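Local coordinates for putative rubredoxin reductase (Rhodopseudomonas palustris, PDB 3FG2), which probably uses FAD to pass electrons from NADH to a ferredoxin, serving as the ferredoxin reductase of the CYP199A2 system, at residues A[325-333]-A[367-378]; A[15-25]-A[297-308]. One frame throughout, in Å; residues are numbered along the deposited sequence.

Contact 1: residues A[325-333]-A[367-378]; sequences GDDKLQIVG and SVNRAADHVFGR
D327 OD1 takes a bond of 2.7 Å from N369 ND2 on its anti lone pair, and the hydroxyl of Y189 holds the same oxygen. D327 OD1 sits only 3° out of the N369 amide plane, and N369 ND2 also bonds R350 O. The other end of that amide, N369 OD1, accepts K328 N at 2.7 Å from above the carbonyl plane, while N369 N returns a bond to K328 O. Cutting N369 back to an alanine is likely to leave K328 N without its acceptor and to take a donor from both D327 OD1 and R350 O. Farther along, Q330 and S367 form an antiparallel hydrogen-bonded pair. With CG anti to its carbonyl carbon (chi1 -71°), Q330 lays CB over one face of the H374 ring, 3.8 Å from its centroid, and stacks its amide on it, the planes 27° apart. R378 CG sits on the opposite face, and R378 NH1 bonds H374 NE2. Water 1 bridges Q330 OE1, S367 O and R370 N. Strands 327-333 and 361-368 are antiparallel neighbours in the sheet of the reductase C-terminal domain, and the second leads into helix 371-380, whose H374 and G377 pack against the first.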
loop_
_atom_site.group_PDB
_atom_site.type_symbol
_atom_site.label_atom_id
_atom_site.label_comp_id
_atom_site.label_asym_id
_atom_site.label_seq_id
_atom_site.Cartn_x
_atom_site.Cartn_y
_atom_site.Cartn_z
ATOM N N GLY A 325 -16.318 -4.295 -1.532
ATOM C CA GLY A 325 -17.650 -4.855 -1.402
ATOM C C GLY A 325 -17.554 -6.370 -1.446
ATOM O O GLY A 325 -16.856 -6.977 -0.636
ATOM N N ASP A 326 -18.239 -6.992 -2.397
ATOM C CA ASP A 326 -18.186 -8.441 -2.505
ATOM C C ASP A 326 -17.227 -8.908 -3.591
ATOM O O ASP A 326 -17.058 -10.104 -3.792
ATOM C CB ASP A 326 -19.583 -9.002 -2.773
ATOM C CG ASP A 326 -20.539 -8.726 -1.637
ATOM O OD1 ASP A 326 -20.097 -8.797 -0.470
ATOM O OD2 ASP A 326 -21.727 -8.449 -1.900
ATOM N N ASP A 327 -16.597 -7.962 -4.282
ATOM C CA ASP A 327 -15.666 -8.292 -5.361
ATOM C C ASP A 327 -14.216 -8.306 -4.898
ATOM O O ASP A 327 -13.824 -7.530 -4.025
ATOM C CB ASP A 327 -15.792 -7.291 -6.520
ATOM C CG ASP A 327 -17.115 -7.397 -7.257
ATOM O OD1 ASP A 327 -17.438 -8.491 -7.764
ATOM O OD2 ASP A 327 -17.831 -6.375 -7.336
ATOM N N LYS A 328 -13.427 -9.197 -5.492
ATOM C CA LYS A 328 -12.008 -9.316 -5.178
ATOM C C LYS A 328 -11.225 -8.984 -6.439
ATOM O O LYS A 328 -11.530 -9.498 -7.516
ATOM C CB LYS A 328 -11.668 -10.738 -4.735
ATOM C CG LYS A 328 -10.172 -11.064 -4.781
ATOM C CD LYS A 328 -9.384 -10.451 -3.628
ATOM C CE LYS A 328 -9.502 -11.314 -2.370
ATOM N NZ LYS A 328 -8.679 -10.795 -1.234
ATOM N N LEU A 329 -10.225 -8.119 -6.299
ATOM C CA LEU A 329 -9.393 -7.716 -7.421
ATOM C C LEU A 329 -7.972 -8.170 -7.142
ATOM O O LEU A 329 -7.408 -7.868 -6.088
ATOM C CB LEU A 329 -9.395 -6.193 -7.571
ATOM C CG LEU A 329 -9.022 -5.532 -8.913
ATOM C CD1 LEU A 329 -8.415 -4.163 -8.634
ATOM C CD2 LEU A 329 -8.051 -6.368 -9.702
ATOM N N GLN A 330 -7.395 -8.900 -8.083
ATOM C CA GLN A 330 -6.026 -9.353 -7.940
ATOM C C GLN A 330 -5.242 -8.907 -9.164
ATOM O O GLN A 330 -5.701 -9.053 -10.299
ATOM C CB GLN A 330 -5.966 -10.872 -7.799
ATOM C CG GLN A 330 -6.477 -11.383 -6.475
ATOM C CD GLN A 330 -6.621 -12.880 -6.484
ATOM O OE1 GLN A 330 -7.395 -13.431 -7.266
ATOM N NE2 GLN A 330 -5.872 -13.553 -5.625
ATOM N N ILE A 331 -4.062 -8.351 -8.928
ATOM C CA ILE A 331 -3.228 -7.882 -10.017
ATOM C C ILE A 331 -1.849 -8.475 -9.874
ATOM O O ILE A 331 -1.292 -8.471 -8.781
ATOM C CB ILE A 331 -3.045 -6.356 -9.986
ATOM C CG1 ILE A 331 -4.399 -5.652 -9.918
ATOM C CG2 ILE A 331 -2.283 -5.907 -11.229
ATOM C CD1 ILE A 331 -4.291 -4.135 -9.773
ATOM N N VAL A 332 -1.307 -9.006 -10.966
ATOM C CA VAL A 332 0.048 -9.530 -10.944
ATOM C C VAL A 332 0.779 -8.889 -12.122
ATOM O O VAL A 332 0.338 -8.993 -13.277
ATOM C CB VAL A 332 0.096 -11.070 -11.070
ATOM C CG1 VAL A 332 -0.602 -11.530 -12.349
ATOM C CG2 VAL A 332 1.551 -11.531 -11.066
ATOM N N GLY A 333 1.883 -8.208 -11.820
ATOM C CA GLY A 333 2.663 -7.540 -12.852
ATOM C C GLY A 333 2.389 -6.044 -12.884
ATOM O O GLY A 333 1.470 -5.561 -12.223
ATOM N N SER A 367 -7.316 -9.595 -12.383
ATOM C CA SER A 367 -8.419 -10.539 -12.251
ATOM C C SER A 367 -9.484 -10.172 -11.230
ATOM O O SER A 367 -9.171 -9.911 -10.077
ATOM C CB SER A 367 -7.864 -11.919 -11.896
ATOM O OG SER A 367 -6.836 -12.303 -12.790
ATOM N N VAL A 368 -10.742 -10.169 -11.658
ATOM C CA VAL A 368 -11.855 -9.869 -10.765
ATOM C C VAL A 368 -12.556 -11.180 -10.433
ATOM O O VAL A 368 -13.094 -11.842 -11.321
ATOM C CB VAL A 368 -12.877 -8.917 -11.419
ATOM C CG1 VAL A 368 -14.142 -8.851 -10.571
ATOM C CG2 VAL A 368 -12.280 -7.538 -11.561
ATOM N N ASN A 369 -12.548 -11.547 -9.155
ATOM C CA ASN A 369 -13.165 -12.793 -8.696
ATOM C C ASN A 369 -12.788 -13.965 -9.608
ATOM O O ASN A 369 -13.651 -14.736 -10.035
ATOM C CB ASN A 369 -14.689 -12.658 -8.658
ATOM C CG ASN A 369 -15.154 -11.445 -7.876
ATOM O OD1 ASN A 369 -14.725 -11.210 -6.734
ATOM N ND2 ASN A 369 -16.056 -10.672 -8.481
ATOM N N ARG A 370 -11.502 -14.095 -9.905
ATOM C CA ARG A 370 -11.029 -15.160 -10.784
ATOM C C ARG A 370 -9.616 -15.558 -10.371
ATOM O O ARG A 370 -8.651 -15.273 -11.078
ATOM C CB ARG A 370 -11.030 -14.662 -12.227
ATOM C CG ARG A 370 -11.300 -15.723 -13.274
ATOM C CD ARG A 370 -11.387 -15.083 -14.646
ATOM N NE ARG A 370 -12.337 -15.775 -15.509
ATOM C CZ ARG A 370 -12.061 -16.862 -16.219
ATOM N NH1 ARG A 370 -10.848 -17.402 -16.183
ATOM N NH2 ARG A 370 -13.004 -17.409 -16.969
ATOM N N ALA A 371 -9.510 -16.216 -9.222
ATOM C CA ALA A 371 -8.223 -16.639 -8.676
ATOM C C ALA A 371 -7.349 -17.488 -9.597
ATOM O O ALA A 371 -6.122 -17.420 -9.526
ATOM C CB ALA A 371 -8.445 -17.374 -7.357
ATOM N N ALA A 372 -7.968 -18.287 -10.455
ATOM C CA ALA A 372 -7.210 -19.147 -11.361
ATOM C C ALA A 372 -6.347 -18.365 -12.344
ATOM O O ALA A 372 -5.229 -18.768 -12.634
ATOM C CB ALA A 372 -8.158 -20.085 -12.124
ATOM N N ASP A 373 -6.859 -17.255 -12.860
ATOM C CA ASP A 373 -6.084 -16.459 -13.804
ATOM C C ASP A 373 -4.897 -15.798 -13.097
ATOM O O ASP A 373 -3.825 -15.630 -13.681
ATOM C CB ASP A 373 -6.972 -15.401 -14.475
ATOM C CG ASP A 373 -7.952 -16.009 -15.481
ATOM O OD1 ASP A 373 -7.886 -17.230 -15.716
ATOM O OD2 ASP A 373 -8.789 -15.269 -16.045
ATOM N N HIS A 374 -5.089 -15.440 -11.833
ATOM C CA HIS A 374 -4.034 -14.810 -11.047
ATOM C C HIS A 374 -2.884 -15.785 -10.799
ATOM O O HIS A 374 -1.708 -15.411 -10.877
ATOM C CB HIS A 374 -4.590 -14.320 -9.706
ATOM C CG HIS A 374 -3.595 -13.568 -8.880
ATOM N ND1 HIS A 374 -3.061 -12.361 -9.277
ATOM C CD2 HIS A 374 -3.017 -13.864 -7.690
ATOM C CE1 HIS A 374 -2.196 -11.946 -8.369
ATOM N NE2 HIS A 374 -2.151 -12.839 -7.397
ATOM N N VAL A 375 -3.221 -17.033 -10.494
ATOM C CA VAL A 375 -2.200 -18.050 -10.243
ATOM C C VAL A 375 -1.416 -18.289 -11.529
ATOM O O VAL A 375 -0.220 -18.556 -11.495
ATOM C CB VAL A 375 -2.838 -19.378 -9.761
ATOM C CG1 VAL A 375 -1.801 -20.493 -9.745
ATOM C CG2 VAL A 375 -3.418 -19.183 -8.371
ATOM N N PHE A 376 -2.105 -18.182 -12.660
ATOM C CA PHE A 376 -1.480 -18.359 -13.965
ATOM C C PHE A 376 -0.410 -17.289 -14.167
ATOM O O PHE A 376 0.716 -17.587 -14.562
ATOM C CB PHE A 376 -2.522 -18.245 -15.080
ATOM C CG PHE A 376 -1.928 -18.246 -16.457
ATOM C CD1 PHE A 376 -1.320 -19.390 -16.965
ATOM C CD2 PHE A 376 -1.945 -17.097 -17.235
ATOM C CE1 PHE A 376 -0.739 -19.387 -18.229
ATOM C CE2 PHE A 376 -1.369 -17.083 -18.496
ATOM C CZ PHE A 376 -0.762 -18.235 -18.996
ATOM N N GLY A 377 -0.772 -16.039 -13.900
ATOM C CA GLY A 377 0.181 -14.959 -14.047
ATOM C C GLY A 377 1.346 -15.068 -13.074
ATOM O O GLY A 377 2.506 -14.930 -13.470
ATOM N N ARG A 378 1.041 -15.326 -11.803
ATOM C CA ARG A 378 2.070 -15.440 -10.767
ATOM C C ARG A 378 3.133 -16.474 -11.112
ATOM O O ARG A 378 4.262 -16.383 -10.652
ATOM C CB ARG A 378 1.432 -15.785 -9.411
ATOM C CG ARG A 378 0.589 -14.655 -8.789
ATOM C CD ARG A 378 1.439 -13.662 -7.980
ATOM N NE ARG A 378 1.919 -14.248 -6.730
ATOM C CZ ARG A 378 1.176 -14.421 -5.637
ATOM N NH1 ARG A 378 -0.095 -14.046 -5.621
ATOM N NH2 ARG A 378 1.699 -14.992 -4.560
HETATM O O HOH W 1 -9.456 -12.313 -8.607
HETATM O O HOH W 2 -4.293 -11.727 -11.755
#

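Contact 2: residues A[15-25]-A[297-308]; sequences QVAVSLRQAKY and TDQARCVAARLT
A300 CB points into helix 15-22 and lies against Q15 CG at 3.5 Å, so that two helices crossing at -39° approach closely, their axes 8.1 Å apart. The same methyl meets V16 CB. A304 repeats the pattern one turn on: its CB faces S19 CB at 3.5 Å, tighter than usual for two carbons, and L20 CD1 reaches its CA from the flank. Small residues on helix 297-306 thus allow the close approach. V16 turns CG2 anti to its backbone N, which carries that methyl across to V303 CG1 at 4.0 Å, the two side chains lying obliquely. L20 CD1 also touches L307 CB and T308 CG2. On the outer side, Q15 bends at chi2 (60°) and its amide comes near the R301 guanidinium, whose placement is doubtful. S19 OG turns back to its own helix, donating to Q15 O from above the carbonyl plane, and is brushed by R301 CG. At the C-terminal ends, the Y25 ring presents an edge, CE1 lying 3.3 Å from L307 O and CD1 beside T308 CG2, while A23 CB packs on T308. A Schellman motif with K24 at positive phi closes the first helix and swings Y25 to this place; its hydroxyl bonds D2 O. Behind the pair, V16 rests on I6 and L20 on V4 and I29, so helix 11-22, which begins at a glycine-rich turn consistent with a Rossmann-type FAD site, is held between strands 4-7 and 29-32 of the parallel sheet and helix 293-306, whose V303 touches I273.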
loop_
_atom_site.group_PDB
_atom_site.type_symbol
_atom_site.label_atom_id
_atom_site.label_comp_id
_atom_site.label_asym_id
_atom_site.label_seq_id
_atom_site.Cartn_x
_atom_site.Cartn_y
_atom_site.Cartn_z
ATOM N N GLN A 15 8.894 -7.868 9.019
ATOM C CA GLN A 15 9.373 -8.974 8.196
ATOM C C GLN A 15 10.889 -9.116 8.150
ATOM O O GLN A 15 11.407 -10.232 8.202
ATOM C CB GLN A 15 8.832 -8.851 6.771
ATOM C CG GLN A 15 9.112 -10.072 5.911
ATOM C CD GLN A 15 8.492 -11.339 6.479
ATOM O OE1 GLN A 15 9.185 -12.336 6.720
ATOM N NE2 GLN A 15 7.177 -11.308 6.697
ATOM N N VAL A 16 11.613 -8.008 8.041
ATOM C CA VAL A 16 13.066 -8.102 7.997
ATOM C C VAL A 16 13.586 -8.618 9.343
ATOM O O VAL A 16 14.540 -9.392 9.397
ATOM C CB VAL A 16 13.722 -6.745 7.670
ATOM C CG1 VAL A 16 13.501 -5.767 8.798
ATOM C CG2 VAL A 16 15.201 -6.940 7.416
ATOM N N ALA A 17 12.946 -8.200 10.429
ATOM C CA ALA A 17 13.353 -8.654 11.752
ATOM C C ALA A 17 13.196 -10.170 11.811
ATOM O O ALA A 17 14.130 -10.900 12.149
ATOM C CB ALA A 17 12.486 -7.996 12.827
ATOM N N VAL A 18 11.998 -10.630 11.474
ATOM C CA VAL A 18 11.691 -12.049 11.484
ATOM C C VAL A 18 12.575 -12.851 10.534
ATOM O O VAL A 18 13.177 -13.841 10.942
ATOM C CB VAL A 18 10.211 -12.282 11.136
ATOM C CG1 VAL A 18 9.956 -13.755 10.858
ATOM C CG2 VAL A 18 9.341 -11.802 12.289
ATOM N N SER A 19 12.665 -12.420 9.278
ATOM C CA SER A 19 13.475 -13.127 8.295
ATOM C C SER A 19 14.940 -13.152 8.690
ATOM O O SER A 19 15.679 -14.075 8.334
ATOM C CB SER A 19 13.331 -12.481 6.919
ATOM O OG SER A 19 12.020 -12.665 6.415
ATOM N N LEU A 20 15.358 -12.130 9.423
ATOM C CA LEU A 20 16.738 -12.038 9.867
ATOM C C LEU A 20 16.997 -13.192 10.841
ATOM O O LEU A 20 18.004 -13.900 10.734
ATOM C CB LEU A 20 16.956 -10.686 10.543
ATOM C CG LEU A 20 18.270 -9.915 10.387
ATOM C CD1 LEU A 20 18.890 -10.127 9.010
ATOM C CD2 LEU A 20 17.967 -8.431 10.630
ATOM N N ARG A 21 16.070 -13.389 11.775
ATOM C CA ARG A 21 16.199 -14.464 12.754
ATOM C C ARG A 21 16.099 -15.839 12.104
ATOM O O ARG A 21 16.903 -16.727 12.394
ATOM C CB ARG A 21 15.133 -14.338 13.850
ATOM C CG ARG A 21 15.452 -13.301 14.925
ATOM C CD ARG A 21 16.869 -13.482 15.488
ATOM N NE ARG A 21 17.102 -12.651 16.666
ATOM C CZ ARG A 21 18.238 -12.008 16.908
ATOM N NH1 ARG A 21 19.245 -12.102 16.052
ATOM N NH2 ARG A 21 18.364 -11.259 17.996
ATOM N N GLN A 22 15.112 -16.021 11.235
ATOM C CA GLN A 22 14.957 -17.304 10.562
ATOM C C GLN A 22 16.273 -17.708 9.920
ATOM O O GLN A 22 16.638 -18.877 9.931
ATOM C CB GLN A 22 13.862 -17.230 9.495
ATOM C CG GLN A 22 12.452 -17.167 10.065
ATOM C CD GLN A 22 11.400 -17.108 8.981
ATOM O OE1 GLN A 22 11.336 -17.980 8.117
ATOM N NE2 GLN A 22 10.567 -16.078 9.021
ATOM N N ALA A 23 16.985 -16.730 9.369
ATOM C CA ALA A 23 18.266 -16.981 8.722
ATOM C C ALA A 23 19.394 -17.091 9.747
ATOM O O ALA A 23 20.575 -17.067 9.394
ATOM C CB ALA A 23 18.571 -15.873 7.720
ATOM N N LYS A 24 19.021 -17.199 11.017
ATOM C CA LYS A 24 19.987 -17.341 12.099
ATOM C C LYS A 24 21.005 -16.210 12.244
ATOM O O LYS A 24 22.197 -16.466 12.435
ATOM C CB LYS A 24 20.743 -18.664 11.948
ATOM C CG LYS A 24 20.265 -19.801 12.844
ATOM C CD LYS A 24 18.927 -20.389 12.413
ATOM C CE LYS A 24 17.754 -19.674 13.058
ATOM N NZ LYS A 24 16.469 -20.369 12.762
ATOM N N TYR A 25 20.548 -14.963 12.155
ATOM C CA TYR A 25 21.459 -13.830 12.316
ATOM C C TYR A 25 21.902 -13.833 13.781
ATOM O O TYR A 25 21.073 -13.873 14.689
ATOM C CB TYR A 25 20.753 -12.513 11.994
ATOM C CG TYR A 25 21.697 -11.336 11.955
ATOM C CD1 TYR A 25 22.580 -11.163 10.890
ATOM C CD2 TYR A 25 21.732 -10.413 12.996
ATOM C CE1 TYR A 25 23.478 -10.097 10.865
ATOM C CE2 TYR A 25 22.625 -9.345 12.982
ATOM C CZ TYR A 25 23.495 -9.192 11.916
ATOM O OH TYR A 25 24.380 -8.135 11.900
ATOM N N THR A 297 7.351 -7.292 1.966
ATOM C CA THR A 297 7.756 -8.624 2.370
ATOM C C THR A 297 8.964 -9.156 1.605
ATOM O O THR A 297 9.963 -9.539 2.212
ATOM C CB THR A 297 6.567 -9.593 2.211
ATOM O OG1 THR A 297 5.517 -9.195 3.103
ATOM C CG2 THR A 297 6.978 -11.017 2.515
ATOM N N ASP A 298 8.885 -9.182 0.279
ATOM C CA ASP A 298 9.989 -9.699 -0.519
ATOM C C ASP A 298 11.248 -8.867 -0.341
ATOM O O ASP A 298 12.358 -9.400 -0.310
ATOM C CB ASP A 298 9.620 -9.755 -2.004
ATOM C CG ASP A 298 8.466 -10.697 -2.286
ATOM O OD1 ASP A 298 8.247 -11.654 -1.502
ATOM O OD2 ASP A 298 7.783 -10.482 -3.311
ATOM N N GLN A 299 11.086 -7.557 -0.220
ATOM C CA GLN A 299 12.248 -6.708 -0.038
ATOM C C GLN A 299 12.899 -7.024 1.303
ATOM O O GLN A 299 14.131 -7.061 1.411
ATOM C CB GLN A 299 11.855 -5.235 -0.128
ATOM C CG GLN A 299 12.019 -4.659 -1.526
ATOM C CD GLN A 299 11.780 -3.169 -1.570
ATOM O OE1 GLN A 299 12.105 -2.448 -0.623
ATOM N NE2 GLN A 299 11.226 -2.691 -2.679
ATOM N N ALA A 300 12.074 -7.268 2.319
ATOM C CA ALA A 300 12.592 -7.599 3.640
ATOM C C ALA A 300 13.409 -8.890 3.551
ATOM O O ALA A 300 14.508 -8.980 4.099
ATOM C CB ALA A 300 11.452 -7.768 4.626
ATOM N N ARG A 301 12.871 -9.888 2.853
ATOM C CA ARG A 301 13.566 -11.160 2.691
ATOM C C ARG A 301 14.918 -10.947 2.002
ATOM O O ARG A 301 15.934 -11.516 2.413
ATOM C CB ARG A 301 12.709 -12.129 1.868
ATOM C CG ARG A 301 11.556 -12.770 2.640
ATOM C CD ARG A 301 10.670 -13.601 1.712
ATOM N NE ARG A 301 9.886 -14.608 2.427
ATOM C CZ ARG A 301 8.943 -14.340 3.324
ATOM N NH1 ARG A 301 8.648 -13.086 3.628
ATOM N NH2 ARG A 301 8.298 -15.331 3.927
ATOM N N CYS A 302 14.923 -10.120 0.959
ATOM C CA CYS A 302 16.137 -9.827 0.214
ATOM C C CYS A 302 17.253 -9.260 1.092
ATOM O O CYS A 302 18.423 -9.641 0.955
ATOM C CB CYS A 302 15.832 -8.841 -0.906
ATOM S SG CYS A 302 17.275 -8.423 -1.887
ATOM N N VAL A 303 16.888 -8.333 1.979
ATOM C CA VAL A 303 17.848 -7.717 2.888
ATOM C C VAL A 303 18.307 -8.722 3.939
ATOM O O VAL A 303 19.501 -8.831 4.218
ATOM C CB VAL A 303 17.236 -6.489 3.593
ATOM C CG1 VAL A 303 18.118 -6.048 4.762
ATOM C CG2 VAL A 303 17.096 -5.356 2.597
ATOM N N ALA A 304 17.359 -9.451 4.520
ATOM C CA ALA A 304 17.685 -10.447 5.530
ATOM C C ALA A 304 18.660 -11.459 4.941
ATOM O O ALA A 304 19.602 -11.890 5.606
ATOM C CB ALA A 304 16.429 -11.151 5.996
ATOM N N ALA A 305 18.433 -11.829 3.685
ATOM C CA ALA A 305 19.289 -12.794 3.014
ATOM C C ALA A 305 20.687 -12.228 2.817
ATOM O O ALA A 305 21.683 -12.948 2.928
ATOM C CB ALA A 305 18.687 -13.179 1.672
ATOM N N ARG A 306 20.758 -10.933 2.532
ATOM C CA ARG A 306 22.044 -10.280 2.316
ATOM C C ARG A 306 22.842 -10.180 3.613
ATOM O O ARG A 306 23.981 -10.633 3.692
ATOM C CB ARG A 306 21.835 -8.877 1.746
ATOM C CG ARG A 306 23.084 -8.257 1.134
ATOM C CD ARG A 306 22.839 -6.803 0.785
ATOM N NE ARG A 306 22.828 -5.989 1.995
ATOM C CZ ARG A 306 21.989 -4.989 2.225
ATOM N NH1 ARG A 306 21.070 -4.664 1.326
ATOM N NH2 ARG A 306 22.079 -4.314 3.362
ATOM N N LEU A 307 22.233 -9.588 4.632
ATOM C CA LEU A 307 22.898 -9.410 5.915
ATOM C C LEU A 307 23.321 -10.722 6.565
ATOM O O LEU A 307 23.905 -10.712 7.652
ATOM C CB LEU A 307 21.990 -8.634 6.872
ATOM C CG LEU A 307 21.543 -7.247 6.404
ATOM C CD1 LEU A 307 20.640 -6.613 7.455
ATOM C CD2 LEU A 307 22.761 -6.380 6.154
ATOM N N THR A 308 23.027 -11.847 5.912
ATOM C CA THR A 308 23.398 -13.146 6.461
ATOM C C THR A 308 24.186 -14.015 5.496
ATOM O O THR A 308 24.391 -15.197 5.773
ATOM C CB THR A 308 22.168 -13.978 6.921
ATOM O OG1 THR A 308 21.402 -14.389 5.781
ATOM C CG2 THR A 308 21.295 -13.173 7.872
#

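Contacts 1 and 2 share no helix or strand; their centres lie about 28 Å apart. Each mixes core and surface: contact 1 buries D327, V332 and H374 but leaves D326 and A371 exposed, while contact 2 buries V16, S19, L20, A300, V303 and A304 and exposes A23 and R301. Contact 1 lies in the C-terminal domain and joins a strand to its antiparallel neighbour and the helix that follows, chiefly through backbone bonds, one asparagine amide, a stacked histidine and waters. Contact 2 joins two helices beside the parallel sheet of the FAD-binding domain, with 271 residues between its segments, and relies mainly on alanine, valine and leucine carbons. The side chains of K328 and Q15 come within about 7 and 8 Å of FAD.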